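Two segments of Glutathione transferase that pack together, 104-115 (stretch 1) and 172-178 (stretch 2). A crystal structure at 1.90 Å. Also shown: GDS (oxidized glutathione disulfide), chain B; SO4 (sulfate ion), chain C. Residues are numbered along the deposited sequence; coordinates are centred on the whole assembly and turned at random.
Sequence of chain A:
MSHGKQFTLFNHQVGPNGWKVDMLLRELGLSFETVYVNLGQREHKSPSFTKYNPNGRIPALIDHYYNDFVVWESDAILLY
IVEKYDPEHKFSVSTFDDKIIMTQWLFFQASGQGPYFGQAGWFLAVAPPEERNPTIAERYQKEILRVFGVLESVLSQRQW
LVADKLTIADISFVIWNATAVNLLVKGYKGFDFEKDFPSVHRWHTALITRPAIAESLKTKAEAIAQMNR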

# COMPACT_ATOMS: atom_id res chain seq x y z
N GLN A 104 7.61 -6.47 2.93
CA GLN A 104 7.81 -5.11 3.43
C GLN A 104 8.09 -4.12 2.29
O GLN A 104 7.48 -3.07 2.21
CB GLN A 104 9.00 -5.11 4.38
CG GLN A 104 9.48 -3.72 4.87
CD GLN A 104 10.85 -3.83 5.49
OE1 GLN A 104 10.98 -4.04 6.70
NE2 GLN A 104 11.91 -3.74 4.63
N TRP A 105 9.03 -4.46 1.40
CA TRP A 105 9.34 -3.59 0.28
C TRP A 105 8.14 -3.43 -0.67
O TRP A 105 7.93 -2.35 -1.21
CB TRP A 105 10.59 -4.06 -0.46
CG TRP A 105 11.83 -3.65 0.33
CD1 TRP A 105 12.58 -4.44 1.16
CD2 TRP A 105 12.40 -2.34 0.39
NE1 TRP A 105 13.61 -3.70 1.72
CE2 TRP A 105 13.51 -2.40 1.26
CE3 TRP A 105 12.09 -1.11 -0.24
CZ2 TRP A 105 14.32 -1.28 1.53
CZ3 TRP A 105 12.89 0.02 0.04
CH2 TRP A 105 13.98 -0.08 0.94
N LEU A 106 7.37 -4.50 -0.87
CA LEU A 106 6.14 -4.39 -1.67
C LEU A 106 5.14 -3.42 -1.03
O LEU A 106 4.51 -2.60 -1.72
CB LEU A 106 5.47 -5.76 -1.90
CG LEU A 106 6.27 -6.67 -2.83
CD1 LEU A 106 5.79 -8.15 -2.72
CD2 LEU A 106 6.11 -6.16 -4.27
N PHE A 107 4.99 -3.51 0.29
CA PHE A 107 4.10 -2.57 0.98
C PHE A 107 4.62 -1.15 0.86
O PHE A 107 3.82 -0.20 0.75
CB PHE A 107 3.86 -2.95 2.45
CG PHE A 107 2.69 -3.91 2.62
CD1 PHE A 107 1.37 -3.43 2.61
CD2 PHE A 107 2.91 -5.28 2.71
CE1 PHE A 107 0.28 -4.33 2.72
CE2 PHE A 107 1.83 -6.18 2.83
CZ PHE A 107 0.52 -5.71 2.82
N PHE A 108 5.93 -0.99 0.88
CA PHE A 108 6.49 0.36 0.68
C PHE A 108 6.17 0.87 -0.73
O PHE A 108 5.76 2.02 -0.92
CB PHE A 108 8.00 0.42 0.97
CG PHE A 108 8.63 1.77 0.66
CD1 PHE A 108 8.07 2.93 1.15
CD2 PHE A 108 9.76 1.87 -0.14
CE1 PHE A 108 8.64 4.22 0.85
CE2 PHE A 108 10.34 3.13 -0.44
CZ PHE A 108 9.77 4.31 0.07
N GLN A 109 6.32 0.00 -1.72
CA GLN A 109 5.95 0.39 -3.08
C GLN A 109 4.45 0.78 -3.11
O GLN A 109 4.06 1.82 -3.66
CB GLN A 109 6.18 -0.78 -4.06
CG GLN A 109 6.02 -0.35 -5.54
CD GLN A 109 4.55 -0.18 -5.95
OE1 GLN A 109 3.70 -1.03 -5.63
NE2 GLN A 109 4.23 0.92 -6.66
N ALA A 110 3.61 -0.09 -2.56
CA ALA A 110 2.15 0.09 -2.70
C ALA A 110 1.59 1.31 -1.97
O ALA A 110 0.59 1.91 -2.42
CB ALA A 110 1.41 -1.18 -2.25
N SER A 111 2.20 1.67 -0.85
CA SER A 111 1.66 2.73 0.01
C SER A 111 2.46 4.02 -0.14
O SER A 111 1.96 5.12 0.11
CB SER A 111 1.64 2.27 1.50
OG SER A 111 2.96 2.04 1.99
N GLY A 112 3.72 3.89 -0.52
CA GLY A 112 4.63 5.04 -0.47
C GLY A 112 5.07 5.47 -1.87
O GLY A 112 5.44 6.61 -2.05
N GLN A 113 5.03 4.57 -2.86
CA GLN A 113 5.34 5.01 -4.24
C GLN A 113 4.07 5.31 -5.05
O GLN A 113 3.83 6.47 -5.37
CB GLN A 113 6.22 4.01 -4.99
CG GLN A 113 6.70 4.52 -6.38
CD GLN A 113 7.14 3.40 -7.32
OE1 GLN A 113 6.47 2.38 -7.45
NE2 GLN A 113 8.27 3.62 -8.02
N GLY A 114 3.30 4.28 -5.41
CA GLY A 114 2.08 4.45 -6.21
C GLY A 114 1.18 5.64 -5.83
O GLY A 114 0.90 6.49 -6.65
N PRO A 115 0.76 5.71 -4.55
CA PRO A 115 -0.27 6.70 -4.22
C PRO A 115 0.28 8.13 -4.33
O PRO A 115 -0.42 8.97 -4.88
CB PRO A 115 -0.65 6.35 -2.77
CG PRO A 115 -0.38 4.85 -2.67
CD PRO A 115 0.95 4.75 -3.44
N1 GDS B . -3.32 0.14 -5.11
CA1 GDS B . -3.94 -0.20 -6.45
C1 GDS B . -3.06 -1.26 -7.23
OE1 GDS B . -1.80 -1.23 -7.10
OE2 GDS B . -3.69 -2.13 -7.89
CB1 GDS B . -4.11 1.08 -7.36
CG1 GDS B . -4.75 0.71 -8.72
CD1 GDS B . -5.05 1.97 -9.47
O1 GDS B . -4.79 3.10 -9.07
N2 GDS B . -5.65 1.76 -10.69
CA2 GDS B . -6.05 2.89 -11.56
C2 GDS B . -7.54 2.86 -11.80
O2 GDS B . -8.10 1.78 -12.03
CB2 GDS B . -5.41 2.75 -12.96
SG2 GDS B . -3.64 3.09 -12.87
N3 GDS B . -8.18 4.05 -11.83
CA3 GDS B . -9.59 4.08 -12.10
C3 GDS B . -10.30 5.00 -11.12
OE3 GDS B . -11.49 5.32 -11.37
OE4 GDS B . -9.66 5.30 -10.09
N4 GDS B . -3.04 5.21 -8.29
CA4 GDS B . -2.37 5.31 -6.98
C4 GDS B . -1.54 4.01 -6.76
OE5 GDS B . -1.04 3.44 -7.77
OE6 GDS B . -1.41 3.65 -5.57
C5 GDS B . -3.24 6.33 -9.06
O5 GDS B . -2.89 7.46 -8.73
CA5 GDS B . -3.93 6.14 -10.41
N5 GDS B . -4.67 7.38 -10.79
CB5 GDS B . -2.84 5.82 -11.44
SG5 GDS B . -3.58 5.23 -13.00
CA6 GDS B . -8.47 8.44 -9.58
C6 GDS B . -8.10 9.77 -8.81
OE7 GDS B . -9.02 10.52 -8.44
OE8 GDS B . -6.88 9.97 -8.60
N6 GDS B . -9.87 8.09 -9.33
CB6 GDS B . -8.18 8.69 -11.09
CG6 GDS B . -6.68 8.66 -11.43
CD6 GDS B . -6.06 7.33 -11.03
O6 GDS B . -6.66 6.25 -10.93
S SO4 C . 15.76 -3.64 4.88
O1 SO4 C . 14.58 -2.88 5.30
O2 SO4 C . 15.98 -4.77 5.76
O3 SO4 C . 15.62 -4.33 3.57
O4 SO4 C . 16.86 -2.72 4.83
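Stretch 2 172-178: SFVIWNA

Stretch 2 lies alongside stretch 1 as a short, nearly parallel helical segment, held by a buried contact that mixes aromatic packing with hydrogen bonds from Gln113, which makes both direct hydrogen bonds between the stretches. Stretch 1 is helical throughout, with a wider pi-type turn at 109-113 and a kink at Pro115, whose nitrogen makes no bond to the turn before. In stretch 2, residues 174-178 are helical, and this helix runs in the same direction as the first, crossing at 17° with axes 9.9 Å apart at closest approach. The register sets Gln109 against Phe173 (CA to CA 6.2 Å) and Gly114 against Trp176 (CA to CA 6.7 Å). Phe173 (chi1 m) brings its ring under Gln109, whose CB lies over one face, 3.8 Å from the ring centroid; Phe108 CD2 approaches Phe173 CZ at 3.7 Å. Leu106 CD2 meets Ser172 CB at 3.6 Å. Gln113, extended with chi1 and chi2 both t, donates from NE2 to Phe173 O (3.0 Å, nearly linear) and weakly to Asn177 OD1 (2.8 Å). Its OE1 accepts from Gln109 NE2 (2.8 Å) and from water 1 (2.9 Å), which also bonds Ser172 O and Trp176 N. Gly114 CA lies over one face of the Trp176 five-membered ring, 3.9 Å from its centroid.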

# COMPACT_ATOMS: atom_id res chain seq x y z
N SER A 172 8.25 -4.32 -8.86
CA SER A 172 7.05 -3.57 -8.50
C SER A 172 7.24 -2.06 -8.61
O SER A 172 6.27 -1.33 -8.81
CB SER A 172 6.56 -3.95 -7.08
OG SER A 172 7.42 -3.34 -6.11
N PHE A 173 8.48 -1.58 -8.50
CA PHE A 173 8.77 -0.14 -8.54
C PHE A 173 8.98 0.42 -9.94
O PHE A 173 9.00 1.64 -10.12
CB PHE A 173 10.07 0.19 -7.75
CG PHE A 173 9.91 0.18 -6.26
CD1 PHE A 173 9.67 1.35 -5.57
CD2 PHE A 173 10.05 -1.00 -5.53
CE1 PHE A 173 9.53 1.34 -4.18
CE2 PHE A 173 9.91 -1.02 -4.15
CZ PHE A 173 9.67 0.17 -3.46
N VAL A 174 9.18 -0.47 -10.91
CA VAL A 174 9.69 -0.03 -12.21
C VAL A 174 8.75 0.93 -12.92
O VAL A 174 9.18 2.00 -13.36
CB VAL A 174 10.01 -1.24 -13.13
CG1 VAL A 174 10.35 -0.75 -14.54
CG2 VAL A 174 11.19 -2.03 -12.54
N ILE A 175 7.46 0.57 -13.04
CA ILE A 175 6.58 1.36 -13.92
C ILE A 175 6.38 2.80 -13.41
O ILE A 175 6.49 3.75 -14.20
CB ILE A 175 5.24 0.65 -14.27
CG1 ILE A 175 4.52 1.39 -15.42
CG2 ILE A 175 4.33 0.49 -13.03
CD1 ILE A 175 5.21 1.25 -16.80
N TRP A 176 6.16 2.97 -12.10
CA TRP A 176 6.02 4.33 -11.57
C TRP A 176 7.33 5.11 -11.62
O TRP A 176 7.32 6.34 -11.79
CB TRP A 176 5.47 4.33 -10.15
CG TRP A 176 3.96 4.20 -10.08
CD1 TRP A 176 3.24 3.11 -9.66
CD2 TRP A 176 2.99 5.21 -10.43
NE1 TRP A 176 1.90 3.38 -9.74
CE2 TRP A 176 1.72 4.66 -10.19
CE3 TRP A 176 3.09 6.53 -10.91
CZ2 TRP A 176 0.54 5.37 -10.43
CZ3 TRP A 176 1.91 7.24 -11.14
CH2 TRP A 176 0.66 6.66 -10.90
N ASN A 177 8.46 4.44 -11.45
CA ASN A 177 9.75 5.16 -11.57
C ASN A 177 9.97 5.65 -12.98
O ASN A 177 10.47 6.76 -13.20
CB ASN A 177 10.95 4.33 -11.08
CG ASN A 177 11.04 4.31 -9.56
OD1 ASN A 177 10.49 5.18 -8.88
ND2 ASN A 177 11.77 3.33 -9.02
N ALA A 178 9.57 4.84 -13.96
CA ALA A 178 9.74 5.23 -15.36
C ALA A 178 8.86 6.45 -15.64
O ALA A 178 9.27 7.40 -16.30
CB ALA A 178 9.39 4.06 -16.31
O HOH W 1 5.82 1.06 -9.92